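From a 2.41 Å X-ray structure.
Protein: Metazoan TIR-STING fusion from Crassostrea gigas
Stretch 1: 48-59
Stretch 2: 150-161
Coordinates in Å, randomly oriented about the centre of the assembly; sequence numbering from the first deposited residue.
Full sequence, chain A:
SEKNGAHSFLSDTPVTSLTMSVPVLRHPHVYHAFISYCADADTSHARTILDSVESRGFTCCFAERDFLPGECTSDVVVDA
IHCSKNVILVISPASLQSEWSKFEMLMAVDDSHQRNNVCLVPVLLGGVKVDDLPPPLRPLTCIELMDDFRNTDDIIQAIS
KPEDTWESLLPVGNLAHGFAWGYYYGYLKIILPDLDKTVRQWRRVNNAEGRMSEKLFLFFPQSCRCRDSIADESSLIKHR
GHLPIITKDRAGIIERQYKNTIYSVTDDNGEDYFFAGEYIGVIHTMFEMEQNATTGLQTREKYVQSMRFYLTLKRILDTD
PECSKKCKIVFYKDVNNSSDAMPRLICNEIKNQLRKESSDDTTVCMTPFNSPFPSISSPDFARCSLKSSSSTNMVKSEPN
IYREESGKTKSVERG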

# COMPACT_ATOMS: atom_id res chain seq x y z
N THR A 48 18.32 16.84 27.51
CA THR A 48 18.77 18.21 27.29
C THR A 48 17.87 18.92 26.28
O THR A 48 17.42 20.05 26.52
CB THR A 48 20.22 18.22 26.82
OG1 THR A 48 21.05 17.59 27.81
CG2 THR A 48 20.71 19.64 26.58
N ILE A 49 17.59 18.26 25.15
CA ILE A 49 16.69 18.85 24.15
C ILE A 49 15.29 19.02 24.73
O ILE A 49 14.64 20.05 24.51
CB ILE A 49 16.68 18.00 22.87
CG1 ILE A 49 18.02 18.12 22.14
CG2 ILE A 49 15.52 18.40 21.96
CD1 ILE A 49 18.09 17.31 20.86
N LEU A 50 14.82 18.03 25.50
CA LEU A 50 13.51 18.12 26.12
C LEU A 50 13.40 19.35 27.02
O LEU A 50 12.45 20.13 26.91
CB LEU A 50 13.22 16.86 26.92
CG LEU A 50 11.97 16.93 27.80
CD1 LEU A 50 10.72 16.85 26.93
CD2 LEU A 50 11.97 15.84 28.86
N ASP A 51 14.37 19.52 27.92
CA ASP A 51 14.33 20.65 28.84
C ASP A 51 14.41 21.98 28.10
O ASP A 51 13.83 22.97 28.54
CB ASP A 51 15.47 20.54 29.86
CG ASP A 51 15.31 19.35 30.79
OD1 ASP A 51 14.17 18.86 30.95
OD2 ASP A 51 16.33 18.89 31.36
N SER A 52 15.11 22.01 26.96
CA SER A 52 15.21 23.24 26.18
C SER A 52 13.87 23.61 25.57
O SER A 52 13.51 24.80 25.51
CB SER A 52 16.26 23.09 25.09
OG SER A 52 17.53 22.75 25.63
N VAL A 53 13.11 22.62 25.10
CA VAL A 53 11.85 22.91 24.43
C VAL A 53 10.75 23.21 25.44
O VAL A 53 10.01 24.19 25.29
CB VAL A 53 11.45 21.74 23.51
CG1 VAL A 53 10.24 22.11 22.69
CG2 VAL A 53 12.59 21.36 22.61
N GLU A 54 10.63 22.38 26.47
CA GLU A 54 9.50 22.51 27.39
C GLU A 54 9.54 23.82 28.17
O GLU A 54 8.49 24.34 28.55
CB GLU A 54 9.45 21.31 28.34
CG GLU A 54 9.01 20.01 27.67
CD GLU A 54 8.32 19.05 28.63
OE1 GLU A 54 8.75 18.96 29.80
OE2 GLU A 54 7.34 18.39 28.22
N SER A 55 10.74 24.36 28.40
CA SER A 55 10.83 25.66 29.08
C SER A 55 10.25 26.77 28.21
O SER A 55 9.57 27.67 28.71
CB SER A 55 12.28 25.97 29.45
OG SER A 55 13.03 26.32 28.30
N ARG A 56 10.50 26.71 26.90
CA ARG A 56 10.00 27.73 25.98
C ARG A 56 8.48 27.75 25.91
O ARG A 56 7.91 28.73 25.41
CB ARG A 56 10.59 27.52 24.59
CG ARG A 56 12.11 27.63 24.53
CD ARG A 56 12.57 29.07 24.66
NE ARG A 56 12.36 29.83 23.43
CZ ARG A 56 13.28 30.00 22.50
NH1 ARG A 56 13.01 30.71 21.40
NH2 ARG A 56 14.49 29.48 22.65
N GLY A 57 7.81 26.71 26.38
CA GLY A 57 6.37 26.65 26.41
C GLY A 57 5.77 25.44 25.73
O GLY A 57 4.61 25.10 25.99
N PHE A 58 6.52 24.76 24.86
CA PHE A 58 5.99 23.61 24.16
C PHE A 58 5.81 22.43 25.11
O PHE A 58 6.56 22.26 26.08
CB PHE A 58 6.91 23.21 23.00
CG PHE A 58 7.08 24.29 21.97
CD1 PHE A 58 6.23 24.38 20.89
CD2 PHE A 58 8.10 25.22 22.09
CE1 PHE A 58 6.38 25.37 19.94
CE2 PHE A 58 8.26 26.22 21.14
CZ PHE A 58 7.40 26.29 20.06
N THR A 59 4.80 21.61 24.82
CA THR A 59 4.53 20.39 25.57
C THR A 59 5.04 19.19 24.77
O THR A 59 4.63 19.00 23.62
CB THR A 59 3.04 20.24 25.86
OG1 THR A 59 2.64 21.23 26.83
CG2 THR A 59 2.72 18.86 26.40
N ARG A 150 24.89 25.99 21.74
CA ARG A 150 23.46 26.12 21.99
C ARG A 150 22.71 26.25 20.67
O ARG A 150 22.08 27.28 20.39
CB ARG A 150 23.17 27.31 22.90
CG ARG A 150 21.74 27.37 23.45
CD ARG A 150 21.43 28.74 24.03
NE ARG A 150 20.10 29.20 23.64
CZ ARG A 150 18.99 28.97 24.35
NH1 ARG A 150 19.05 28.29 25.48
NH2 ARG A 150 17.83 29.44 23.91
N ASN A 151 22.78 25.21 19.84
CA ASN A 151 22.04 25.17 18.59
C ASN A 151 20.58 24.81 18.79
O ASN A 151 19.85 24.66 17.80
CB ASN A 151 22.70 24.18 17.63
CG ASN A 151 22.52 24.57 16.17
OD1 ASN A 151 21.64 25.37 15.83
ND2 ASN A 151 23.33 23.99 15.30
N THR A 152 20.13 24.68 20.04
CA THR A 152 18.78 24.22 20.34
C THR A 152 17.69 25.20 19.93
O THR A 152 16.51 24.85 19.98
CB THR A 152 18.65 23.92 21.83
OG1 THR A 152 17.34 23.41 22.11
CG2 THR A 152 18.88 25.18 22.66
N ASP A 153 18.05 26.43 19.53
CA ASP A 153 17.03 27.35 19.05
C ASP A 153 16.45 26.91 17.71
O ASP A 153 15.27 27.17 17.43
CB ASP A 153 17.61 28.77 18.93
CG ASP A 153 17.26 29.64 20.12
OD1 ASP A 153 16.65 29.13 21.09
OD2 ASP A 153 17.59 30.85 20.10
N ASP A 154 17.25 26.23 16.89
CA ASP A 154 16.80 25.88 15.54
C ASP A 154 15.70 24.84 15.56
O ASP A 154 14.81 24.86 14.69
CB ASP A 154 17.98 25.38 14.71
CG ASP A 154 18.84 26.51 14.17
OD1 ASP A 154 18.49 27.68 14.41
OD2 ASP A 154 19.86 26.22 13.50
N ILE A 155 15.72 23.91 16.52
CA ILE A 155 14.69 22.88 16.54
C ILE A 155 13.36 23.45 17.01
O ILE A 155 12.30 23.02 16.57
CB ILE A 155 15.15 21.68 17.40
CG1 ILE A 155 15.52 22.13 18.81
CG2 ILE A 155 16.35 20.99 16.76
CD1 ILE A 155 14.43 21.94 19.81
N ILE A 156 13.40 24.44 17.91
CA ILE A 156 12.18 25.14 18.30
C ILE A 156 11.56 25.83 17.10
O ILE A 156 10.33 25.89 16.96
CB ILE A 156 12.48 26.13 19.45
CG1 ILE A 156 12.79 25.37 20.73
CG2 ILE A 156 11.31 27.09 19.65
CD1 ILE A 156 13.66 26.14 21.69
N GLN A 157 12.40 26.35 16.20
CA GLN A 157 11.92 27.00 15.00
C GLN A 157 11.09 26.05 14.14
O GLN A 157 10.10 26.45 13.52
CB GLN A 157 13.10 27.56 14.20
CG GLN A 157 12.71 28.33 12.95
CD GLN A 157 12.15 29.71 13.27
OE1 GLN A 157 12.67 30.41 14.13
NE2 GLN A 157 11.09 30.09 12.57
N ALA A 158 11.48 24.77 14.10
CA ALA A 158 10.77 23.80 13.27
C ALA A 158 9.48 23.32 13.92
O ALA A 158 8.57 22.88 13.22
CB ALA A 158 11.68 22.62 12.96
N ILE A 159 9.39 23.38 15.25
CA ILE A 159 8.18 22.94 15.94
C ILE A 159 7.04 23.92 15.73
O ILE A 159 5.87 23.53 15.74
CB ILE A 159 8.48 22.72 17.44
CG1 ILE A 159 9.60 21.70 17.63
CG2 ILE A 159 7.23 22.26 18.18
CD1 ILE A 159 10.02 21.53 19.07
N SER A 160 7.35 25.20 15.52
CA SER A 160 6.32 26.22 15.39
C SER A 160 5.62 26.12 14.04
O SER A 160 6.26 25.96 12.99
CB SER A 160 6.92 27.61 15.56
OG SER A 160 7.75 27.67 16.70
N LYS A 161 4.29 26.22 14.06
CA LYS A 161 3.48 26.13 12.84
C LYS A 161 3.16 27.51 12.28
O LYS A 161 2.04 28.02 12.44
CB LYS A 161 2.18 25.36 13.11
CG LYS A 161 1.36 25.07 11.86
CD LYS A 161 0.18 24.16 12.17
CE LYS A 161 -0.68 24.72 13.29
NZ LYS A 161 -1.75 23.76 13.68

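Two arginines converge on a single carboxylate oxygen: Asp-153 OD1 lies 2.7 Å from Arg-56 NH2 across the contact and 3.1 Å from Arg-150 NH2 within its own stretch. The first pair is a salt bridge with a well-formed hydrogen bond (N-H...O angle 152°), and OD1 sits at the edge of the Arg-56 guanidinium, near its plane, where the N-H groups point. The second is also a salt bridge, but its hydrogen bond is weak, with an angle of 123°. The shared anion offsets the proximity of like charges, since Arg-56 NH2 and Arg-150 NH2 are only 3.6 Å apart. Arg-56 reaches this site through three successive m rotamers, and its aliphatic part is also used: CG packs 3.6 Å from Ile-156 CD1, which lies over one face of the guanidinium.

Beside this charged cluster, much of the contact is apolar. The helices cross at -56° with axes 10.0 Å apart at closest approach, and Val-53 and Ile-156 mark a close point, their CA atoms 6.5 Å apart. A compact valine suits that spacing: its CG2 meets Ile-155 CD1 at 3.4 Å, while CG1 meets Ile-159 CD1 at 3.7 Å.

Gly-57 ends the first helix in a Schellman motif. Its phi of 125° would jam a CB against the preceding carbonyl O, so glycine fits there. Phe-58 follows and points toward the second helix. Its ring carries Ile-159 CB over one face; CE2 lies 3.5 Å from Ile-156 CG2 and CD1 3.6 Å from Ile-159 CG2. Ile-156 and Phe-58 bury 78 and 75 Å² of the 492 Å² total.

Near the other end, Ser-52 CB approaches Thr-152 OG1 to 3.2 Å, while Ser-52 OG, in the m rotamer, donates to Thr-48 O at 2.8 Å within its own helix, so the serine hydroxyl is satisfied by the backbone.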